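Local coordinates for GDSL-like Lipase (Parabacteroides distasonis, PDB 3P94), which probably hydrolyses ester bonds as a serine hydrolase of the GDSL-like lipase (SGNH) family, perhaps acting as a lysophospholipase, at residues V26-S31 with V64-D69; S31-W36 with F49-I54; P124-P129 with D167-L172; F128-G133 with S177-H182. All blocks are in the same frame, centred on the assembly; numbering follows the deposited sequence. Where two conformers were deposited one is given.

Contact 1 (V26-S31 with V64-D69); sequences VFMGNS and VRFRQD
Strand 26-29 and helix 64-69 run nearly antiparallel, at 161° between their N-to-C directions with axes 10.4 Å apart at closest approach, and the CA atoms of Met28 and Asp69 are the nearest across the gap. Met28, present as selenomethionine, carries most of the contact. Its chain leaves with CG anti to the backbone N (chi1 174°), then bends twice, and it slides past Arg65 in the opposite direction. SE settles over one face of the Arg65 guanidinium, 3.3 Å from Arg65 NH2, while CE rests 3.8 Å from Asp69 CB. CG of Met28 approaches the edge of the Phe66 ring at CD1. Val26 adds its CG1 branch, 3.5 Å from Asp69 O, a buried carbonyl with no polar partner in the model. What holds the guanidinium in place is a salt bridge one helical turn along: Arg65 NH1 donates to Asp69 OD2 at 2.8 Å, within the guanidinium plane and on the carboxylate's anti lone pair. Gln68 NE2 reaches Asp69 OD1 from above the carboxylate plane, and Asn16 binds the same oxygen. Gln57 and the carbonyl of Arg52 take further guanidinium N-H groups. Helix 59-71 thus packs on strand 23-29, which lies between the two strands it connects, 49-53 and 75-81, a beta-alpha-beta crossover in a flavodoxin-like parallel sheet.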
# COMPACT_ATOMS: atom_id res chain seq x y z
N VAL A 26 -4.96 8.76 -5.19
CA VAL A 26 -5.57 7.89 -4.21
C VAL A 26 -4.47 7.01 -3.61
O VAL A 26 -3.65 6.46 -4.35
CB VAL A 26 -6.72 7.07 -4.84
CG1 VAL A 26 -7.16 5.90 -3.94
CG2 VAL A 26 -7.91 7.97 -5.18
N PHE A 27 -4.42 6.90 -2.28
CA PHE A 27 -3.48 6.02 -1.58
C PHE A 27 -4.24 4.75 -1.21
O PHE A 27 -5.14 4.78 -0.36
CB PHE A 27 -2.87 6.70 -0.33
CG PHE A 27 -1.68 7.60 -0.60
CD1 PHE A 27 -1.80 8.71 -1.42
CD2 PHE A 27 -0.45 7.36 0.01
CE1 PHE A 27 -0.70 9.53 -1.67
CE2 PHE A 27 0.64 8.20 -0.21
CZ PHE A 27 0.51 9.28 -1.05
N MSE A 28 -3.90 3.65 -1.90
CA MSE A 28 -4.50 2.33 -1.68
C MSE A 28 -3.54 1.54 -0.78
O MSE A 28 -2.33 1.48 -1.04
CB MSE A 28 -4.73 1.66 -3.08
CG MSE A 28 -5.21 0.22 -3.04
SE MSE A 28 -6.78 -0.08 -1.88
CE MSE A 28 -7.92 1.22 -2.48
N GLY A 29 -4.08 0.98 0.30
CA GLY A 29 -3.25 0.22 1.21
C GLY A 29 -3.93 -0.47 2.36
O GLY A 29 -5.16 -0.59 2.44
N ASN A 30 -3.08 -0.96 3.26
CA ASN A 30 -3.42 -1.72 4.45
C ASN A 30 -3.29 -0.85 5.72
O ASN A 30 -3.58 0.35 5.67
CB ASN A 30 -2.52 -2.96 4.51
CG ASN A 30 -1.03 -2.68 4.36
OD1 ASN A 30 -0.46 -1.70 4.90
ND2 ASN A 30 -0.36 -3.54 3.63
N SER A 31 -2.86 -1.48 6.84
CA SER A 31 -2.70 -0.82 8.14
C SER A 31 -1.63 0.29 8.12
O SER A 31 -1.72 1.26 8.88
CB SER A 31 -2.38 -1.84 9.23
OG SER A 31 -1.44 -2.81 8.78
N VAL A 64 -10.53 -6.55 -5.03
CA VAL A 64 -12.00 -6.53 -5.07
C VAL A 64 -12.54 -5.10 -4.75
O VAL A 64 -13.45 -4.62 -5.42
CB VAL A 64 -12.59 -7.62 -4.14
CG1 VAL A 64 -14.09 -7.43 -3.92
CG2 VAL A 64 -12.31 -9.01 -4.71
N ARG A 65 -11.94 -4.41 -3.77
CA ARG A 65 -12.30 -3.05 -3.35
C ARG A 65 -11.85 -1.96 -4.35
O ARG A 65 -12.36 -0.84 -4.32
CB ARG A 65 -11.64 -2.80 -1.98
CG ARG A 65 -12.06 -1.54 -1.29
CD ARG A 65 -11.71 -1.54 0.16
NE ARG A 65 -10.27 -1.66 0.46
CZ ARG A 65 -9.42 -0.65 0.58
NH1 ARG A 65 -9.81 0.59 0.27
NH2 ARG A 65 -8.18 -0.85 0.97
N PHE A 66 -10.87 -2.30 -5.23
CA PHE A 66 -10.23 -1.41 -6.20
C PHE A 66 -11.20 -0.60 -7.05
O PHE A 66 -10.94 0.58 -7.28
CB PHE A 66 -9.29 -2.22 -7.12
CG PHE A 66 -8.15 -1.41 -7.69
CD1 PHE A 66 -7.04 -1.09 -6.90
CD2 PHE A 66 -8.15 -1.01 -9.02
CE1 PHE A 66 -5.98 -0.35 -7.42
CE2 PHE A 66 -7.09 -0.27 -9.54
CZ PHE A 66 -6.01 0.05 -8.74
N ARG A 67 -12.28 -1.22 -7.53
CA ARG A 67 -13.25 -0.53 -8.39
C ARG A 67 -13.95 0.65 -7.63
O ARG A 67 -14.02 1.74 -8.18
CB ARG A 67 -14.28 -1.52 -8.95
CG ARG A 67 -15.36 -0.90 -9.83
CD ARG A 67 -15.93 -1.90 -10.83
NE ARG A 67 -14.88 -2.48 -11.66
CZ ARG A 67 -14.33 -1.90 -12.72
NH1 ARG A 67 -14.78 -0.73 -13.15
NH2 ARG A 67 -13.34 -2.49 -13.37
N GLN A 68 -14.42 0.43 -6.39
CA GLN A 68 -15.12 1.45 -5.60
C GLN A 68 -14.19 2.53 -5.06
O GLN A 68 -14.50 3.71 -5.13
CB GLN A 68 -15.88 0.79 -4.43
CG GLN A 68 -16.64 1.80 -3.54
CD GLN A 68 -17.16 1.22 -2.25
OE1 GLN A 68 -18.30 0.75 -2.19
NE2 GLN A 68 -16.37 1.31 -1.19
N ASP A 69 -13.06 2.12 -4.49
CA ASP A 69 -12.16 3.04 -3.83
C ASP A 69 -11.05 3.64 -4.70
O ASP A 69 -10.36 4.52 -4.21
CB ASP A 69 -11.59 2.36 -2.58
CG ASP A 69 -12.62 2.24 -1.45
OD1 ASP A 69 -13.74 2.78 -1.60
OD2 ASP A 69 -12.30 1.62 -0.42

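Contact 2 (S31-W36 with F49-I54)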
# COMPACT_ATOMS: atom_id res chain seq x y z
N SER A 31 -2.86 -1.48 6.84
CA SER A 31 -2.70 -0.82 8.14
C SER A 31 -1.63 0.29 8.12
O SER A 31 -1.72 1.26 8.88
CB SER A 31 -2.38 -1.84 9.23
OG SER A 31 -1.44 -2.81 8.78
N ILE A 32 -0.62 0.16 7.25
CA ILE A 32 0.43 1.19 7.13
C ILE A 32 -0.19 2.48 6.54
O ILE A 32 0.06 3.57 7.05
CB ILE A 32 1.66 0.69 6.35
CG1 ILE A 32 2.33 -0.46 7.15
CG2 ILE A 32 2.66 1.83 6.12
CD1 ILE A 32 3.35 -1.28 6.40
N THR A 33 -1.04 2.35 5.52
CA THR A 33 -1.73 3.51 4.94
C THR A 33 -2.80 3.99 5.94
O THR A 33 -2.93 5.19 6.17
CB THR A 33 -2.31 3.16 3.54
OG1 THR A 33 -1.25 2.71 2.69
CG2 THR A 33 -2.99 4.35 2.88
N ASP A 34 -3.54 3.05 6.56
CA ASP A 34 -4.60 3.38 7.54
C ASP A 34 -4.03 4.07 8.83
O ASP A 34 -4.74 4.85 9.47
CB ASP A 34 -5.40 2.12 7.93
CG ASP A 34 -6.85 2.37 8.35
OD1 ASP A 34 -7.28 3.54 8.36
OD2 ASP A 34 -7.56 1.38 8.62
N GLY A 35 -2.77 3.82 9.16
CA GLY A 35 -2.13 4.41 10.33
C GLY A 35 -1.53 5.79 10.09
O GLY A 35 -1.08 6.45 11.03
N TRP A 36 -1.52 6.23 8.83
CA TRP A 36 -0.93 7.50 8.45
C TRP A 36 -1.73 8.69 8.99
O TRP A 36 -1.11 9.60 9.54
CB TRP A 36 -0.77 7.60 6.93
CG TRP A 36 0.41 8.43 6.47
CD1 TRP A 36 0.90 9.56 7.05
CD2 TRP A 36 1.21 8.19 5.31
NE1 TRP A 36 2.00 10.02 6.36
CE2 TRP A 36 2.21 9.19 5.28
CE3 TRP A 36 1.23 7.19 4.32
CZ2 TRP A 36 3.20 9.23 4.28
CZ3 TRP A 36 2.19 7.25 3.31
CH2 TRP A 36 3.16 8.26 3.29
N PHE A 49 -4.68 14.47 -1.43
CA PHE A 49 -4.61 13.02 -1.61
C PHE A 49 -5.84 12.38 -0.97
O PHE A 49 -6.36 12.91 0.01
CB PHE A 49 -3.31 12.42 -1.00
CG PHE A 49 -1.99 12.90 -1.56
CD1 PHE A 49 -1.89 13.39 -2.85
CD2 PHE A 49 -0.82 12.78 -0.80
CE1 PHE A 49 -0.65 13.80 -3.37
CE2 PHE A 49 0.41 13.18 -1.33
CZ PHE A 49 0.49 13.70 -2.60
N VAL A 50 -6.29 11.25 -1.53
CA VAL A 50 -7.45 10.53 -1.01
C VAL A 50 -6.91 9.29 -0.28
O VAL A 50 -6.25 8.46 -0.91
CB VAL A 50 -8.48 10.18 -2.11
CG1 VAL A 50 -9.62 9.34 -1.56
CG2 VAL A 50 -9.02 11.43 -2.77
N ASP A 51 -7.18 9.18 1.02
CA ASP A 51 -6.70 8.07 1.85
C ASP A 51 -7.72 6.92 1.80
O ASP A 51 -8.86 7.08 2.23
CB ASP A 51 -6.47 8.58 3.30
CG ASP A 51 -6.23 7.53 4.38
OD1 ASP A 51 -5.87 6.36 4.03
OD2 ASP A 51 -6.37 7.88 5.58
N ARG A 52 -7.30 5.78 1.25
CA ARG A 52 -8.17 4.61 1.15
C ARG A 52 -7.49 3.36 1.74
O ARG A 52 -7.73 2.24 1.29
CB ARG A 52 -8.63 4.39 -0.31
CG ARG A 52 -9.66 5.44 -0.82
CD ARG A 52 -10.97 5.36 -0.04
NE ARG A 52 -11.97 6.36 -0.41
CZ ARG A 52 -12.14 7.52 0.21
NH1 ARG A 52 -11.35 7.87 1.22
NH2 ARG A 52 -13.09 8.35 -0.18
N GLY A 53 -6.69 3.57 2.79
CA GLY A 53 -6.05 2.47 3.51
C GLY A 53 -7.02 1.79 4.46
O GLY A 53 -7.85 2.46 5.06
N ILE A 54 -6.97 0.45 4.56
CA ILE A 54 -7.84 -0.30 5.49
C ILE A 54 -7.00 -1.32 6.24
O ILE A 54 -6.44 -2.25 5.63
CB ILE A 54 -9.07 -0.98 4.82
CG1 ILE A 54 -10.04 0.07 4.23
CG2 ILE A 54 -9.83 -1.83 5.87
CD1 ILE A 54 -11.31 -0.50 3.54
O HOH W 1 -4.68 6.85 7.33
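The carboxylate of Asp34 has Gly53 O over one of its faces, 3.4 Å from CG, and its OD2 meets Ile54 CA at 3.6 Å. On strand 49-53, the guanidinium of Arg52 carries Val50 CG1 over the centre of one face, and near its plane NH1 donates to Asp51 O. Asp34 CG stands anti to the backbone N (chi1 -151°), which places CG beside Gly53 O. Of the Asp34 oxygens, OD2 accepts from Ser55 N and OD1 forms a salt bridge with Arg11. An alanine here would probably leave Arg11 without its counter-charge and Ser55 N without its acceptor. Thr33 turns its methyl CG2 to Gly53 CA, 3.6 Å away, and the same methyl lies 3.7 Å from Asp51 OD1. The helix comes so close to Gly53 that a CB there would clash with Asp34 N and Thr33 CB. Asp51 OD1 accepts from Gly53 N at 3.2 Å in an Asx turn, tying Gly53 N back to the Asp51 side chain. Its other oxygen, OD2, is joined to Thr33 O through one water, hydrogen-bonded at 2.6 Å and 2.7 Å respectively. Helix 31-34 is thereby seated against edge strand 49-53; it begins within the Gly29-Asn30-Ser31-Ile32 sequence that corresponds to the GDSL motif bearing the nucleophilic serine of SGNH hydrolases.

Contact 3 (P124-P129 with D167-L172); sequences PAYDFP and DERNGL
Arg169 lies flat on the ring of Tyr126, guanidinium and ring planes 13° apart, in an off-centre cation-pi stack. Its CD sits over the middle of the ring, 3.8 Å from the centroid, as a CH-pi contact. Beyond it CZ is displaced toward the CD2 and CE2 side, where NH1 comes within 3.4 Å of Tyr126 CE2. Tyr126 CG is anti to its backbone N (chi1 -178°), placing CG on the side of Arg169; the two side chains cross at about a right angle, the arginine chain extended from CG to NE. Deeper in, Pro124 CB touches two carbonyls at once, 3.5 Å from both Asn170 O and Gly171 O, and Pro124 O packs against Leu172 CG at 3.4 Å. A water ties the two loops together, accepting from Tyr126 N at 2.9 Å and from Leu172 N at 3.1 Å. Gly171 allows the close approach, since a CB there would collide with Tyr126 CB. Behind this shell, Asp167 OD1 shapes the arginine's loop: it accepts from Arg169 N, an Asx turn, and from Gly171 N at 2.9 Å, the two donors arriving from opposite faces of the carboxylate. Asp167 to Asn170 form a type I turn. The Tyr126-Arg169 stack is solvent-exposed, whereas Pro124 and Leu172 are buried against His162 and Met165 of helix 161-165, and Ala125 lies on Ile84 of helix 84-87, joining the loop after strand 116-120 to the loop before helix 185-202.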
# COMPACT_ATOMS: atom_id res chain seq x y z
N PRO A 124 10.18 -2.97 5.30
CA PRO A 124 10.92 -4.04 5.99
C PRO A 124 10.12 -4.55 7.20
O PRO A 124 9.39 -3.78 7.82
CB PRO A 124 12.21 -3.37 6.44
CG PRO A 124 12.30 -2.11 5.69
CD PRO A 124 10.91 -1.68 5.38
N ALA A 125 10.20 -5.85 7.46
CA ALA A 125 9.56 -6.50 8.60
C ALA A 125 10.35 -7.73 8.95
O ALA A 125 10.55 -8.60 8.09
CB ALA A 125 8.11 -6.85 8.32
N TYR A 126 10.83 -7.81 10.19
CA TYR A 126 11.61 -8.95 10.66
C TYR A 126 10.71 -10.01 11.30
O TYR A 126 11.04 -11.20 11.24
CB TYR A 126 12.68 -8.48 11.66
CG TYR A 126 13.57 -9.59 12.17
CD1 TYR A 126 14.54 -10.16 11.36
CD2 TYR A 126 13.46 -10.04 13.49
CE1 TYR A 126 15.38 -11.17 11.83
CE2 TYR A 126 14.29 -11.05 13.97
CZ TYR A 126 15.25 -11.61 13.14
OH TYR A 126 16.07 -12.61 13.61
N ASP A 127 9.60 -9.58 11.92
CA ASP A 127 8.65 -10.47 12.59
C ASP A 127 7.30 -9.80 12.79
O ASP A 127 7.22 -8.56 12.90
CB ASP A 127 9.23 -10.90 13.96
CG ASP A 127 8.47 -12.02 14.65
OD1 ASP A 127 8.28 -13.08 14.03
OD2 ASP A 127 8.05 -11.82 15.82
N PHE A 128 6.23 -10.60 12.83
CA PHE A 128 4.87 -10.13 13.08
C PHE A 128 4.51 -10.47 14.52
O PHE A 128 4.34 -11.64 14.82
CB PHE A 128 3.87 -10.76 12.11
CG PHE A 128 4.16 -10.59 10.65
CD1 PHE A 128 4.26 -9.34 10.10
CD2 PHE A 128 4.26 -11.70 9.82
CE1 PHE A 128 4.51 -9.18 8.75
CE2 PHE A 128 4.50 -11.55 8.47
CZ PHE A 128 4.61 -10.29 7.93
N PRO A 129 4.46 -9.50 15.45
CA PRO A 129 4.14 -9.86 16.85
C PRO A 129 2.79 -10.59 16.99
O PRO A 129 2.67 -11.47 17.84
CB PRO A 129 4.12 -8.50 17.56
CG PRO A 129 4.98 -7.61 16.70
CD PRO A 129 4.68 -8.05 15.30
N ASP A 167 17.01 -1.97 8.57
CA ASP A 167 18.15 -2.12 9.47
C ASP A 167 18.99 -3.29 8.95
O ASP A 167 18.69 -3.81 7.86
CB ASP A 167 17.73 -2.29 10.95
CG ASP A 167 16.83 -3.48 11.27
OD1 ASP A 167 16.74 -4.40 10.42
OD2 ASP A 167 16.24 -3.50 12.36
N GLU A 168 20.01 -3.72 9.72
CA GLU A 168 20.94 -4.81 9.36
C GLU A 168 20.26 -6.18 9.18
O GLU A 168 20.82 -7.05 8.50
CB GLU A 168 22.06 -4.92 10.41
CG GLU A 168 23.04 -3.76 10.40
CD GLU A 168 24.17 -3.88 9.40
OE1 GLU A 168 23.93 -3.63 8.19
OE2 GLU A 168 25.30 -4.22 9.82
N ARG A 169 19.08 -6.40 9.79
CA ARG A 169 18.39 -7.70 9.69
C ARG A 169 17.16 -7.61 8.77
O ARG A 169 16.31 -8.51 8.78
CB ARG A 169 18.02 -8.24 11.09
CG ARG A 169 17.12 -7.34 11.91
CD ARG A 169 16.94 -7.87 13.32
NE ARG A 169 15.85 -7.17 14.00
CZ ARG A 169 15.31 -7.52 15.16
NH1 ARG A 169 15.76 -8.60 15.80
NH2 ARG A 169 14.32 -6.82 15.69
N ASN A 170 17.09 -6.54 7.94
CA ASN A 170 16.02 -6.26 6.96
C ASN A 170 14.64 -6.11 7.63
O ASN A 170 13.61 -6.48 7.07
CB ASN A 170 15.98 -7.30 5.84
CG ASN A 170 17.21 -7.21 4.98
OD1 ASN A 170 17.57 -6.15 4.49
ND2 ASN A 170 17.88 -8.33 4.81
N GLY A 171 14.66 -5.53 8.82
CA GLY A 171 13.47 -5.20 9.59
C GLY A 171 13.43 -3.70 9.79
O GLY A 171 14.25 -2.97 9.21
N LEU A 172 12.47 -3.23 10.59
CA LEU A 172 12.36 -1.80 10.91
C LEU A 172 13.01 -1.53 12.28
O LEU A 172 12.71 -2.24 13.23
CB LEU A 172 10.90 -1.32 10.92
CG LEU A 172 10.26 -1.00 9.58
CD1 LEU A 172 8.78 -0.84 9.71
CD2 LEU A 172 10.85 0.26 8.96
O HOH W 2 10.90 -5.50 11.92

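Contact 4 (F128-G133 with S177-H182); sequences FPWRPG and SKDGVH
Trp130, in the conformer described, and Val181 pack around His182 and Asp179, the Asp-x-x-His pair that, with Ser31, fits the Ser-His-Asp catalytic triad of SGNH hydrolases. The Asp179 side chain can be followed outward. CB lies 4.0 Å from Pro129 CG. CG takes the crowded position between the backbone N and the carbonyl carbon (chi1 63°), which sets it over its own loop. OD1 is held by two backbone donors: Val181 N from above the carboxylate plane, closing an Asx turn, and His182 N on the syn lone pair at 2.7 Å. OD2 uses its syn lone pair for His182 ND1, also at 2.7 Å, with a nearly straight N-H to oxygen angle of 167° and the oxygen in the imidazole plane; Trp130 CZ3 lies 4.1 Å from OD2. An alanine in place of this aspartate would probably leave His182 ND1 without its acceptor and the imidazole freer to turn. In the Ser31 conformer given, NE2 of the same ring is hydrogen-bonded to Ser31 OG. From across the contact, Trp130 CZ3 meets the edge of the imidazole 3.7 Å from CE1, the two rings being obliquely inclined. Val181 fills the angle between them: CG1 lies over the rim of one imidazole face and reaches the Trp130 edge at CH2, and CG2 touches Phe128 CD1 at 3.9 Å. Phe128 CB in turn covers the centre of a Trp130 face. At the outer side of the contact, Pro129 CG rests 3.5 Å from Asp179 O.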
# COMPACT_ATOMS: atom_id res chain seq x y z
N PHE A 128 6.23 -10.60 12.83
CA PHE A 128 4.87 -10.13 13.08
C PHE A 128 4.51 -10.47 14.52
O PHE A 128 4.34 -11.64 14.82
CB PHE A 128 3.87 -10.76 12.11
CG PHE A 128 4.16 -10.59 10.65
CD1 PHE A 128 4.26 -9.34 10.10
CD2 PHE A 128 4.26 -11.70 9.82
CE1 PHE A 128 4.51 -9.18 8.75
CE2 PHE A 128 4.50 -11.55 8.47
CZ PHE A 128 4.61 -10.29 7.93
N PRO A 129 4.46 -9.50 15.45
CA PRO A 129 4.14 -9.86 16.85
C PRO A 129 2.79 -10.59 16.99
O PRO A 129 2.67 -11.47 17.84
CB PRO A 129 4.12 -8.50 17.56
CG PRO A 129 4.98 -7.61 16.70
CD PRO A 129 4.68 -8.05 15.30
N TRP A 130 1.82 -10.24 16.10
CA TRP A 130 0.46 -10.79 16.03
C TRP A 130 0.43 -12.17 15.33
O TRP A 130 -0.55 -12.90 15.48
CB TRP A 130 -0.51 -9.80 15.35
CG TRP A 130 -0.43 -9.69 13.85
CD1 TRP A 130 -1.15 -10.41 12.94
CD2 TRP A 130 0.37 -8.77 13.10
NE1 TRP A 130 -0.81 -10.02 11.66
CE2 TRP A 130 0.11 -9.01 11.73
CE3 TRP A 130 1.30 -7.77 13.45
CZ2 TRP A 130 0.75 -8.29 10.71
CZ3 TRP A 130 1.92 -7.05 12.44
CH2 TRP A 130 1.64 -7.31 11.09
N ARG A 131 1.48 -12.52 14.55
CA ARG A 131 1.60 -13.80 13.84
C ARG A 131 3.08 -14.28 13.93
O ARG A 131 3.83 -14.17 12.96
CB ARG A 131 1.10 -13.67 12.39
CG ARG A 131 0.78 -15.01 11.71
CD ARG A 131 -0.71 -15.33 11.70
NE ARG A 131 -1.47 -14.35 10.93
CZ ARG A 131 -2.72 -13.99 11.19
NH1 ARG A 131 -3.39 -14.55 12.19
NH2 ARG A 131 -3.32 -13.07 10.45
N PRO A 132 3.54 -14.73 15.12
CA PRO A 132 4.97 -15.09 15.28
C PRO A 132 5.47 -16.26 14.42
O PRO A 132 4.69 -17.11 13.99
CB PRO A 132 5.07 -15.45 16.76
CG PRO A 132 3.68 -15.81 17.17
CD PRO A 132 2.81 -14.88 16.40
N GLY A 133 6.79 -16.27 14.20
CA GLY A 133 7.53 -17.30 13.47
C GLY A 133 7.28 -17.39 11.98
O GLY A 133 7.48 -18.46 11.40
N SER A 177 9.54 2.28 14.14
CA SER A 177 8.37 1.42 14.33
C SER A 177 8.27 0.88 15.75
O SER A 177 9.28 0.45 16.31
CB SER A 177 8.44 0.25 13.35
OG SER A 177 7.28 -0.57 13.38
N LYS A 178 7.05 0.86 16.32
CA LYS A 178 6.85 0.31 17.67
C LYS A 178 6.74 -1.23 17.64
O LYS A 178 7.23 -1.87 18.58
CB LYS A 178 5.61 0.91 18.34
CG LYS A 178 5.87 2.27 18.99
CD LYS A 178 4.99 2.49 20.22
CE LYS A 178 5.56 1.86 21.48
NZ LYS A 178 4.53 1.06 22.19
N ASP A 179 6.13 -1.81 16.58
CA ASP A 179 5.99 -3.26 16.49
C ASP A 179 6.96 -3.89 15.46
O ASP A 179 6.89 -5.11 15.22
CB ASP A 179 4.52 -3.64 16.14
CG ASP A 179 4.02 -3.15 14.79
OD1 ASP A 179 4.69 -2.29 14.17
OD2 ASP A 179 2.94 -3.60 14.36
N GLY A 180 7.80 -3.06 14.84
CA GLY A 180 8.74 -3.49 13.81
C GLY A 180 8.11 -3.71 12.44
O GLY A 180 8.76 -4.26 11.55
N VAL A 181 6.83 -3.30 12.24
CA VAL A 181 6.08 -3.45 10.98
C VAL A 181 5.40 -2.11 10.60
O VAL A 181 5.48 -1.68 9.44
CB VAL A 181 5.02 -4.61 11.04
CG1 VAL A 181 4.31 -4.80 9.70
CG2 VAL A 181 5.64 -5.92 11.50
N HIS A 182 4.69 -1.49 11.56
CA HIS A 182 3.94 -0.25 11.35
C HIS A 182 4.73 0.94 11.84
O HIS A 182 5.27 0.95 12.96
CB HIS A 182 2.57 -0.35 12.00
CG HIS A 182 1.82 -1.52 11.45
ND1 HIS A 182 1.95 -2.76 12.03
CD2 HIS A 182 1.12 -1.63 10.31
CE1 HIS A 182 1.29 -3.59 11.23
NE2 HIS A 182 0.75 -2.94 10.20

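Overall arrangement
From the N terminus, strand 23-29 and the helix after it enter contacts 1 and 2, which share Ser31. Contact 1 closes the longer loop, out to helix 59-71; contact 2 closes a shorter one within it, at strand 49-53. Contact 1 ties helix 59-71 to strand 23-29, and contact 2 ties helix 31-34 to the neighbouring strand 49-53. Contacts 3 and 4 come later, in series with the first pair. They start from the same loop after strand 116-120, sharing Phe128 and Pro129; contact 3 closes first, at 167-172, and contact 4 at 177-182, ahead of helix 185-202. Ser31 and His182 join the first pair of contacts to contact 4.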